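Local coordinates for FixK2 protein (Bradyrhizobium japonicum, PDB 4I2O) that binds DNA as a transcription factor of the CRP/FNR superfamily and probably regulates genes connected with nitrogen fixation, at residues 67-72 and 84-89; 38-43 and 113-118; 62-67 and 108-113. The protein carries 1 engineered substitution. One frame throughout, in Å; residues are numbered along the deposited sequence.

Interaction 1: residues 67-72 and 84-89; sequences GAVRSY and AFHLPG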
loop_
_atom_site.group_PDB
_atom_site.type_symbol
_atom_site.label_atom_id
_atom_site.label_comp_id
_atom_site.label_asym_id
_atom_site.label_seq_id
_atom_site.Cartn_x
_atom_site.Cartn_y
_atom_site.Cartn_z
ATOM N N GLY A 67 -11.148 -1.112 22.171
ATOM C CA GLY A 67 -10.546 0.144 21.748
ATOM C C GLY A 67 -10.170 0.210 20.267
ATOM O O GLY A 67 -10.895 -0.285 19.427
ATOM N N ALA A 68 -9.086 0.905 19.949
ATOM C CA ALA A 68 -8.747 1.164 18.533
ATOM C C ALA A 68 -7.332 1.690 18.459
ATOM O O ALA A 68 -6.897 2.446 19.342
ATOM C CB ALA A 68 -9.743 2.204 17.919
ATOM N N VAL A 69 -6.662 1.357 17.360
ATOM C CA VAL A 69 -5.238 1.693 17.192
ATOM C C VAL A 69 -5.052 2.306 15.798
ATOM O O VAL A 69 -5.682 1.881 14.845
ATOM C CB VAL A 69 -4.397 0.391 17.346
ATOM C CG1 VAL A 69 -2.877 0.655 17.049
ATOM C CG2 VAL A 69 -4.539 -0.153 18.811
ATOM N N ARG A 70 -4.166 3.279 15.673
ATOM C CA ARG A 70 -3.774 3.744 14.316
ATOM C C ARG A 70 -2.323 3.415 14.007
ATOM O O ARG A 70 -1.470 3.555 14.877
ATOM C CB ARG A 70 -4.014 5.264 14.210
ATOM C CG ARG A 70 -3.288 6.077 15.308
ATOM C CD ARG A 70 -3.519 7.665 15.184
ATOM N NE ARG A 70 -2.942 8.293 16.362
ATOM C CZ ARG A 70 -3.644 8.761 17.405
ATOM N NH1 ARG A 70 -4.972 8.847 17.396
ATOM N NH2 ARG A 70 -2.999 9.228 18.459
ATOM N N SER A 71 -2.043 2.986 12.771
ATOM C CA SER A 71 -0.681 2.713 12.306
ATOM C C SER A 71 -0.387 3.798 11.288
ATOM O O SER A 71 -1.235 4.046 10.430
ATOM C CB SER A 71 -0.572 1.332 11.575
ATOM O OG SER A 71 -0.613 0.256 12.522
ATOM N N TYR A 72 0.789 4.430 11.388
ATOM C CA TYR A 72 1.093 5.582 10.535
ATOM C C TYR A 72 2.572 5.786 10.285
ATOM O O TYR A 72 3.464 5.194 10.956
ATOM C CB TYR A 72 0.514 6.840 11.189
ATOM C CG TYR A 72 1.141 7.099 12.493
ATOM C CD1 TYR A 72 2.294 7.876 12.591
ATOM C CD2 TYR A 72 0.635 6.486 13.654
ATOM C CE1 TYR A 72 2.915 8.079 13.821
ATOM C CE2 TYR A 72 1.237 6.669 14.854
ATOM C CZ TYR A 72 2.368 7.452 14.941
ATOM O OH TYR A 72 2.945 7.617 16.167
ATOM N N ALA A 84 -3.519 2.421 8.444
ATOM C CA ALA A 84 -4.580 1.524 8.802
ATOM C C ALA A 84 -5.110 1.879 10.182
ATOM O O ALA A 84 -4.363 2.384 11.031
ATOM C CB ALA A 84 -4.070 0.029 8.833
ATOM N N PHE A 85 -6.369 1.553 10.379
ATOM C CA PHE A 85 -6.995 1.606 11.742
ATOM C C PHE A 85 -7.203 0.172 12.154
ATOM O O PHE A 85 -7.649 -0.639 11.337
ATOM C CB PHE A 85 -8.323 2.272 11.655
ATOM C CG PHE A 85 -8.239 3.769 11.408
ATOM C CD1 PHE A 85 -7.644 4.606 12.383
ATOM C CD2 PHE A 85 -8.737 4.332 10.239
ATOM C CE1 PHE A 85 -7.547 5.976 12.181
ATOM C CE2 PHE A 85 -8.699 5.756 10.061
ATOM C CZ PHE A 85 -8.077 6.574 11.047
ATOM N N HIS A 86 -6.842 -0.195 13.390
ATOM C CA HIS A 86 -7.037 -1.597 13.859
ATOM C C HIS A 86 -8.081 -1.544 14.944
ATOM O O HIS A 86 -8.016 -0.700 15.842
ATOM C CB HIS A 86 -5.751 -2.112 14.457
ATOM C CG HIS A 86 -4.577 -1.897 13.546
ATOM N ND1 HIS A 86 -4.530 -2.455 12.300
ATOM C CD2 HIS A 86 -3.442 -1.169 13.682
ATOM C CE1 HIS A 86 -3.369 -2.146 11.726
ATOM N NE2 HIS A 86 -2.716 -1.331 12.530
ATOM N N LEU A 87 -9.117 -2.353 14.762
ATOM C CA LEU A 87 -10.343 -2.253 15.551
ATOM C C LEU A 87 -10.449 -3.614 16.282
ATOM O O LEU A 87 -9.644 -4.501 16.050
ATOM C CB LEU A 87 -11.509 -2.034 14.581
ATOM C CG LEU A 87 -11.437 -0.733 13.786
ATOM C CD1 LEU A 87 -12.597 -0.724 12.818
ATOM C CD2 LEU A 87 -11.505 0.520 14.732
ATOM N N PRO A 88 -11.427 -3.791 17.188
ATOM C CA PRO A 88 -11.430 -5.045 17.946
ATOM C C PRO A 88 -11.481 -6.335 17.115
ATOM O O PRO A 88 -12.260 -6.460 16.127
ATOM C CB PRO A 88 -12.688 -4.915 18.823
ATOM C CG PRO A 88 -12.799 -3.438 19.037
ATOM C CD PRO A 88 -12.363 -2.802 17.729
ATOM N N GLY A 89 -10.619 -7.262 17.522
ATOM C CA GLY A 89 -10.395 -8.510 16.821
ATOM C C GLY A 89 -9.265 -8.424 15.789
ATOM O O GLY A 89 -8.719 -9.454 15.382
#

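Interaction 2: residues 38-43 and 113-118; sequences LVATEF and RLVKRS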
loop_
_atom_site.group_PDB
_atom_site.type_symbol
_atom_site.label_atom_id
_atom_site.label_comp_id
_atom_site.label_asym_id
_atom_site.label_seq_id
_atom_site.Cartn_x
_atom_site.Cartn_y
_atom_site.Cartn_z
ATOM N N LEU A 38 0.797 -19.133 20.755
ATOM C CA LEU A 38 0.637 -20.020 21.904
ATOM C C LEU A 38 -0.110 -19.344 23.063
ATOM O O LEU A 38 -1.328 -19.162 22.988
ATOM C CB LEU A 38 1.991 -20.557 22.364
ATOM C CG LEU A 38 1.931 -21.795 23.253
ATOM C CD1 LEU A 38 0.654 -22.608 23.004
ATOM C CD2 LEU A 38 3.192 -22.662 23.075
ATOM N N VAL A 39 0.610 -18.994 24.133
ATOM C CA VAL A 39 0.020 -18.241 25.251
ATOM C C VAL A 39 0.075 -16.703 25.091
ATOM O O VAL A 39 1.151 -16.075 24.999
ATOM C CB VAL A 39 0.618 -18.673 26.628
ATOM C CG1 VAL A 39 2.113 -18.331 26.720
ATOM C CG2 VAL A 39 -0.175 -18.045 27.774
ATOM N N ALA A 40 -1.094 -16.086 25.003
ATOM C CA ALA A 40 -1.117 -14.638 24.817
ATOM C C ALA A 40 -1.138 -13.983 26.201
ATOM O O ALA A 40 -1.595 -14.611 27.183
ATOM C CB ALA A 40 -2.334 -14.194 23.981
ATOM N N THR A 41 -0.625 -12.754 26.294
ATOM C CA THR A 41 -0.690 -11.982 27.543
ATOM C C THR A 41 -1.495 -10.690 27.265
ATOM O O THR A 41 -1.701 -10.320 26.144
ATOM C CB THR A 41 0.733 -11.717 28.167
ATOM O OG1 THR A 41 1.528 -10.903 27.302
ATOM C CG2 THR A 41 1.491 -13.023 28.359
ATOM N N GLU A 42 -2.039 -10.063 28.299
ATOM C CA GLU A 42 -2.916 -8.930 28.090
ATOM C C GLU A 42 -2.145 -7.660 28.417
ATOM O O GLU A 42 -1.275 -7.690 29.313
ATOM C CB GLU A 42 -4.093 -9.072 29.068
ATOM C CG GLU A 42 -5.211 -10.004 28.625
ATOM C CD GLU A 42 -6.182 -10.322 29.779
ATOM O OE1 GLU A 42 -5.896 -11.231 30.590
ATOM O OE2 GLU A 42 -7.228 -9.644 29.866
ATOM N N PHE A 43 -2.483 -6.540 27.778
ATOM C CA PHE A 43 -1.880 -5.262 28.164
ATOM C C PHE A 43 -2.793 -4.134 27.753
ATOM O O PHE A 43 -3.550 -4.311 26.865
ATOM C CB PHE A 43 -0.569 -5.054 27.415
ATOM C CG PHE A 43 0.369 -4.134 28.116
ATOM C CD1 PHE A 43 1.074 -4.578 29.225
ATOM C CD2 PHE A 43 0.557 -2.822 27.664
ATOM C CE1 PHE A 43 1.935 -3.734 29.896
ATOM C CE2 PHE A 43 1.431 -1.963 28.318
ATOM C CZ PHE A 43 2.120 -2.425 29.445
ATOM N N ARG A 113 -4.289 -8.219 23.260
ATOM C CA ARG A 113 -3.581 -9.458 23.652
ATOM C C ARG A 113 -2.286 -9.435 22.829
ATOM O O ARG A 113 -2.262 -8.897 21.705
ATOM C CB ARG A 113 -4.404 -10.690 23.287
ATOM C CG ARG A 113 -5.759 -10.758 23.993
ATOM C CD ARG A 113 -6.537 -12.055 23.768
ATOM N NE ARG A 113 -6.352 -12.649 22.445
ATOM C CZ ARG A 113 -6.891 -13.815 22.077
ATOM N NH1 ARG A 113 -7.652 -14.497 22.931
ATOM N NH2 ARG A 113 -6.675 -14.309 20.856
ATOM N N LEU A 114 -1.186 -9.981 23.350
ATOM C CA LEU A 114 0.021 -10.024 22.510
ATOM C C LEU A 114 0.790 -11.314 22.709
ATOM O O LEU A 114 0.642 -11.954 23.726
ATOM C CB LEU A 114 0.933 -8.813 22.732
ATOM C CG LEU A 114 1.294 -8.477 24.185
ATOM C CD1 LEU A 114 2.481 -9.250 24.649
ATOM C CD2 LEU A 114 1.565 -6.994 24.298
ATOM N N VAL A 115 1.607 -11.674 21.720
ATOM C CA VAL A 115 2.402 -12.891 21.774
ATOM C C VAL A 115 3.782 -12.523 21.290
ATOM O O VAL A 115 3.926 -11.581 20.531
ATOM C CB VAL A 115 1.830 -13.987 20.851
ATOM C CG1 VAL A 115 0.487 -14.503 21.395
ATOM C CG2 VAL A 115 1.645 -13.465 19.491
ATOM N N LYS A 116 4.804 -13.249 21.728
ATOM C CA LYS A 116 6.123 -12.959 21.190
ATOM C C LYS A 116 6.183 -13.388 19.730
ATOM O O LYS A 116 5.706 -14.464 19.364
ATOM C CB LYS A 116 7.245 -13.651 21.949
ATOM C CG LYS A 116 7.315 -13.281 23.398
ATOM C CD LYS A 116 8.639 -13.720 24.026
ATOM C CE LYS A 116 8.594 -13.488 25.535
ATOM N NZ LYS A 116 7.491 -14.269 26.176
ATOM N N ARG A 117 6.752 -12.514 18.916
ATOM C CA ARG A 117 7.047 -12.840 17.528
ATOM C C ARG A 117 7.859 -14.153 17.431
ATOM O O ARG A 117 7.597 -14.997 16.569
ATOM C CB ARG A 117 7.780 -11.669 16.888
ATOM C CG ARG A 117 8.251 -11.893 15.464
ATOM C CD ARG A 117 7.134 -12.241 14.490
ATOM N NE ARG A 117 7.659 -12.310 13.117
ATOM C CZ ARG A 117 8.516 -13.241 12.680
ATOM N NH1 ARG A 117 8.987 -14.184 13.498
ATOM N NH2 ARG A 117 8.925 -13.231 11.420
ATOM N N SER A 118 8.804 -14.368 18.338
ATOM C CA SER A 118 9.613 -15.590 18.267
ATOM C C SER A 118 8.754 -16.829 18.557
ATOM O O SER A 118 9.031 -17.939 18.091
ATOM C CB SER A 118 10.780 -15.510 19.250
ATOM O OG SER A 118 10.341 -15.199 20.569
#

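Interaction 3: residues 62-67 and 108-113; sequences YQVVTG and IDTSVR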
loop_
_atom_site.group_PDB
_atom_site.type_symbol
_atom_site.label_atom_id
_atom_site.label_comp_id
_atom_site.label_asym_id
_atom_site.label_seq_id
_atom_site.Cartn_x
_atom_site.Cartn_y
_atom_site.Cartn_z
ATOM N N TYR A 62 0.223 -8.265 18.069
ATOM C CA TYR A 62 -0.855 -7.750 18.942
ATOM C C TYR A 62 -2.243 -7.973 18.342
ATOM O O TYR A 62 -2.401 -7.988 17.114
ATOM C CB TYR A 62 -0.710 -6.224 19.064
ATOM C CG TYR A 62 0.653 -5.726 19.532
ATOM C CD1 TYR A 62 0.862 -5.364 20.859
ATOM C CD2 TYR A 62 1.720 -5.624 18.652
ATOM C CE1 TYR A 62 2.150 -4.918 21.308
ATOM C CE2 TYR A 62 2.979 -5.173 19.075
ATOM C CZ TYR A 62 3.183 -4.821 20.398
ATOM O OH TYR A 62 4.445 -4.363 20.777
ATOM N N GLN A 63 -3.263 -8.096 19.192
ATOM C CA GLN A 63 -4.622 -8.168 18.684
ATOM C C GLN A 63 -5.453 -7.219 19.528
ATOM O O GLN A 63 -5.395 -7.273 20.753
ATOM C CB GLN A 63 -5.160 -9.602 18.756
ATOM C CG GLN A 63 -6.601 -9.704 18.283
ATOM C CD GLN A 63 -7.161 -11.085 18.450
ATOM O OE1 GLN A 63 -6.898 -11.758 19.465
ATOM N NE2 GLN A 63 -7.936 -11.539 17.456
ATOM N N VAL A 64 -6.174 -6.292 18.896
ATOM C CA VAL A 64 -7.076 -5.417 19.701
ATOM C C VAL A 64 -8.191 -6.238 20.349
ATOM O O VAL A 64 -8.859 -7.043 19.680
ATOM C CB VAL A 64 -7.664 -4.305 18.791
ATOM C CG1 VAL A 64 -8.491 -3.327 19.569
ATOM C CG2 VAL A 64 -6.553 -3.543 18.019
ATOM N N VAL A 65 -8.387 -6.072 21.656
ATOM C CA VAL A 65 -9.544 -6.677 22.336
ATOM C C VAL A 65 -10.609 -5.594 22.475
ATOM O O VAL A 65 -11.733 -5.733 21.968
ATOM C CB VAL A 65 -9.170 -7.233 23.700
ATOM C CG1 VAL A 65 -10.414 -7.833 24.400
ATOM C CG2 VAL A 65 -8.102 -8.286 23.563
ATOM N N THR A 66 -10.270 -4.494 23.131
ATOM C CA THR A 66 -11.187 -3.335 23.083
ATOM C C THR A 66 -10.431 -2.106 22.696
ATOM O O THR A 66 -9.219 -2.056 22.884
ATOM C CB THR A 66 -11.837 -3.052 24.442
ATOM O OG1 THR A 66 -10.813 -2.739 25.414
ATOM C CG2 THR A 66 -12.627 -4.299 24.963
ATOM N N GLY A 67 -11.148 -1.112 22.171
ATOM C CA GLY A 67 -10.546 0.144 21.748
ATOM C C GLY A 67 -10.170 0.210 20.267
ATOM O O GLY A 67 -10.895 -0.285 19.427
ATOM N N ILE A 108 -7.801 5.515 21.477
ATOM C CA ILE A 108 -8.587 5.678 22.737
ATOM C C ILE A 108 -8.019 4.633 23.671
ATOM O O ILE A 108 -7.252 3.793 23.238
ATOM C CB ILE A 108 -10.103 5.402 22.517
ATOM C CG1 ILE A 108 -10.325 4.116 21.700
ATOM C CG2 ILE A 108 -10.780 6.600 21.790
ATOM C CD1 ILE A 108 -11.802 3.681 21.607
ATOM N N ASP A 109 -8.339 4.707 24.971
ATOM C CA ASP A 109 -7.884 3.601 25.843
ATOM C C ASP A 109 -8.160 2.253 25.183
ATOM O O ASP A 109 -9.304 2.027 24.721
ATOM C CB ASP A 109 -8.625 3.647 27.202
ATOM C CG ASP A 109 -8.217 4.822 28.053
ATOM O OD1 ASP A 109 -7.292 5.530 27.644
ATOM O OD2 ASP A 109 -8.805 5.037 29.149
ATOM N N THR A 110 -7.154 1.357 25.169
ATOM C CA THR A 110 -7.237 0.130 24.351
ATOM C C THR A 110 -6.653 -1.032 25.128
ATOM O O THR A 110 -5.619 -0.871 25.801
ATOM C CB THR A 110 -6.428 0.345 23.076
ATOM O OG1 THR A 110 -7.164 1.290 22.262
ATOM C CG2 THR A 110 -6.276 -0.957 22.242
ATOM N N SER A 111 -7.318 -2.194 25.055
ATOM C CA SER A 111 -6.724 -3.420 25.603
ATOM C C SER A 111 -6.359 -4.347 24.442
ATOM O O SER A 111 -7.076 -4.436 23.452
ATOM C CB SER A 111 -7.678 -4.116 26.585
ATOM O OG SER A 111 -8.937 -4.385 25.979
ATOM N N VAL A 112 -5.193 -4.973 24.540
ATOM C CA VAL A 112 -4.760 -5.861 23.482
ATOM C C VAL A 112 -4.388 -7.211 24.108
ATOM O O VAL A 112 -4.189 -7.346 25.338
ATOM C CB VAL A 112 -3.534 -5.302 22.748
ATOM C CG1 VAL A 112 -3.900 -3.950 22.036
ATOM C CG2 VAL A 112 -2.357 -5.164 23.733
ATOM N N ARG A 113 -4.289 -8.219 23.260
ATOM C CA ARG A 113 -3.581 -9.458 23.652
ATOM C C ARG A 113 -2.286 -9.435 22.829
ATOM O O ARG A 113 -2.262 -8.897 21.705
ATOM C CB ARG A 113 -4.404 -10.690 23.287
ATOM C CG ARG A 113 -5.759 -10.758 23.993
ATOM C CD ARG A 113 -6.537 -12.055 23.768
ATOM N NE ARG A 113 -6.352 -12.649 22.445
ATOM C CZ ARG A 113 -6.891 -13.815 22.077
ATOM N NH1 ARG A 113 -7.652 -14.497 22.931
ATOM N NH2 ARG A 113 -6.675 -14.309 20.856
#

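Interaction 1: residues 67-72 and 84-89
His86 and Ser71 join through their side chains across two antiparallel strands. The path starts at His86 CB, which sits against Val69 and lies 4.1 Å from Val69 CB. With CG anti to the carbonyl carbon (chi1 -51°), His86 CG comes near Val69 O. His86 CD2 has Val69 CG1 3.9 Å away and Ser71 OG nearer still. His86 CE1 also passes near Ser71 OG. That methyl and Ser71 OG both lie at the ring edge, close to its plane. At the tip, His86 NE2 meets Ser71 OG in a short hydrogen bond of 2.6 Å. Either atom could be the donor. Phe92 stacks on the imidazole, so the ring is held both by its stack and at its edge.

The two strands, 69-74 and 80-86, form a beta hairpin of the cyclic nucleotide-binding domain, the beta roll found throughout the CRP/FNR superfamily. Val69 and His86 are a hydrogen-bonded pair. His86 N gives a nearly straight bond of 2.8 Å to Val69 O. Ser71 N donates in turn to Ala84 O at 3.0 Å, with 173° at the hydrogen. The return bond from Ala84 N to Ser71 O is weak.

Arg70 and Phe85 form the non-hydrogen-bonded pair and lie on the other face of the sheet. Arg70 CB approaches the Phe85 ring obliquely, 4.1 Å from CD1. The arginine then runs extended away from Phe85. Its guanidinium forms salt bridges to Asp48, Glu105 and Asp186, while the Phe85 ring meets Tyr190. Asp186 and Tyr190 belong to helix 184-191, so this face joins the sheet to the Crp-like helix-turn-helix region. Beyond the paired strands, Leu87 CD2 touches Ala68 CB at 4.0 Å, and Pro88 CD rests against Gly67 O.

Interaction 2: residues 38-43 and 113-118
Leu114 CG (chi1 50°) and Thr41 OG1 (chi1 64°) each sit between the backbone N and the carbonyl carbon of their own residue. The two side chains cross obliquely. Thr41 OG1 comes to 3.3 Å from Leu114 CD1, a close approach of a hydroxyl to a methyl. The other methyl, Leu114 CD2, turns to Phe43 and lies 4.2 Å from its CB.

The backbones pair at the same residues, Thr41 and Leu114. Thr41 N donates to Leu114 O at 3.0 Å, and Leu114 N returns a bond of 2.9 Å to Thr41 O. This pairing joins strand 41-45, at the border of its four-stranded antiparallel sheet within the chain, to strand 110-116. The sheet is one half of the beta roll of the cyclic nucleotide-binding domain.

Ala40 lies just before the strand and packs on Val115 and Arg113. Its CB is 3.8 Å from Val115 CG1 and 4.1 Å from Arg113 CB. Val115 CG1 is anti to the carbonyl carbon (chi1 -69°) and also lies close to Ala40 CA. Lys116 then sits at the N-cap position of helix 117-126. In that helix Arg117 forms a salt bridge with Glu121 and packs on Trp135 of the second subunit.

Interaction 3: residues 62-67 and 108-113
The Tyr62 ring meets Val112 at its edge, with CD1 4.3 Å from Val112 CG2. The rings of Phe92 and Tyr52 also meet it. The Gln63 amide and Arg113 guanidinium lie side by side, their planes 47° apart. Gln63 OE1 approaches the guanidinium obliquely, 2.9 Å from Arg113 NH2. On its other branch, Gln63 NE2 bonds to Gly89 O. Val65 crosses Arg113 at about a right angle, with CG2 3.4 Å from Arg113 CG.

Val65 and Thr66 share Ser111 as partner on the next strand, which makes a classic beta bulge where the chain turns a corner of the beta roll at Val65. Ser111 O accepts from both, at 2.8 Å from Val65 N and 3.2 Å from Thr66 N. The hydroxyls Thr66 OG1 and Ser111 OG hydrogen-bond at 2.6 Å.

Thr110 OG1 donates to Ile108 O at 2.7 Å and accepts from Ala68 N. Its CG2 touches Thr66 O and Val64 CG1. An alanine here would probably leave Ile108 O and Ala68 N without their hydroxyl partner and open a gap beside Val64. Gly67 CA lies against Thr110 OG1 and Ile108 CD1, with no space for a CB on that side.

In the fold
From the N terminus, strand 41-45 comes first and pairs with strand 110-116, so interaction 2 closes the longest loop. Interaction 3 is nested inside it and closes the loop from strand 60-64 to the same strand 110-116. Interaction 1 is nested within interaction 3 and closes the short hairpin of strands 69-74 and 80-86. None of the loops cross. Interactions 2 and 3 share Arg113 and lie in one sheet, on the two sides of strand 110-116. Interaction 1 belongs to the second sheet. It shares Gly67 with interaction 3, and Gly89 N to Val64 O is a probable hydrogen bond between them. Interactions 1 and 2 do not touch.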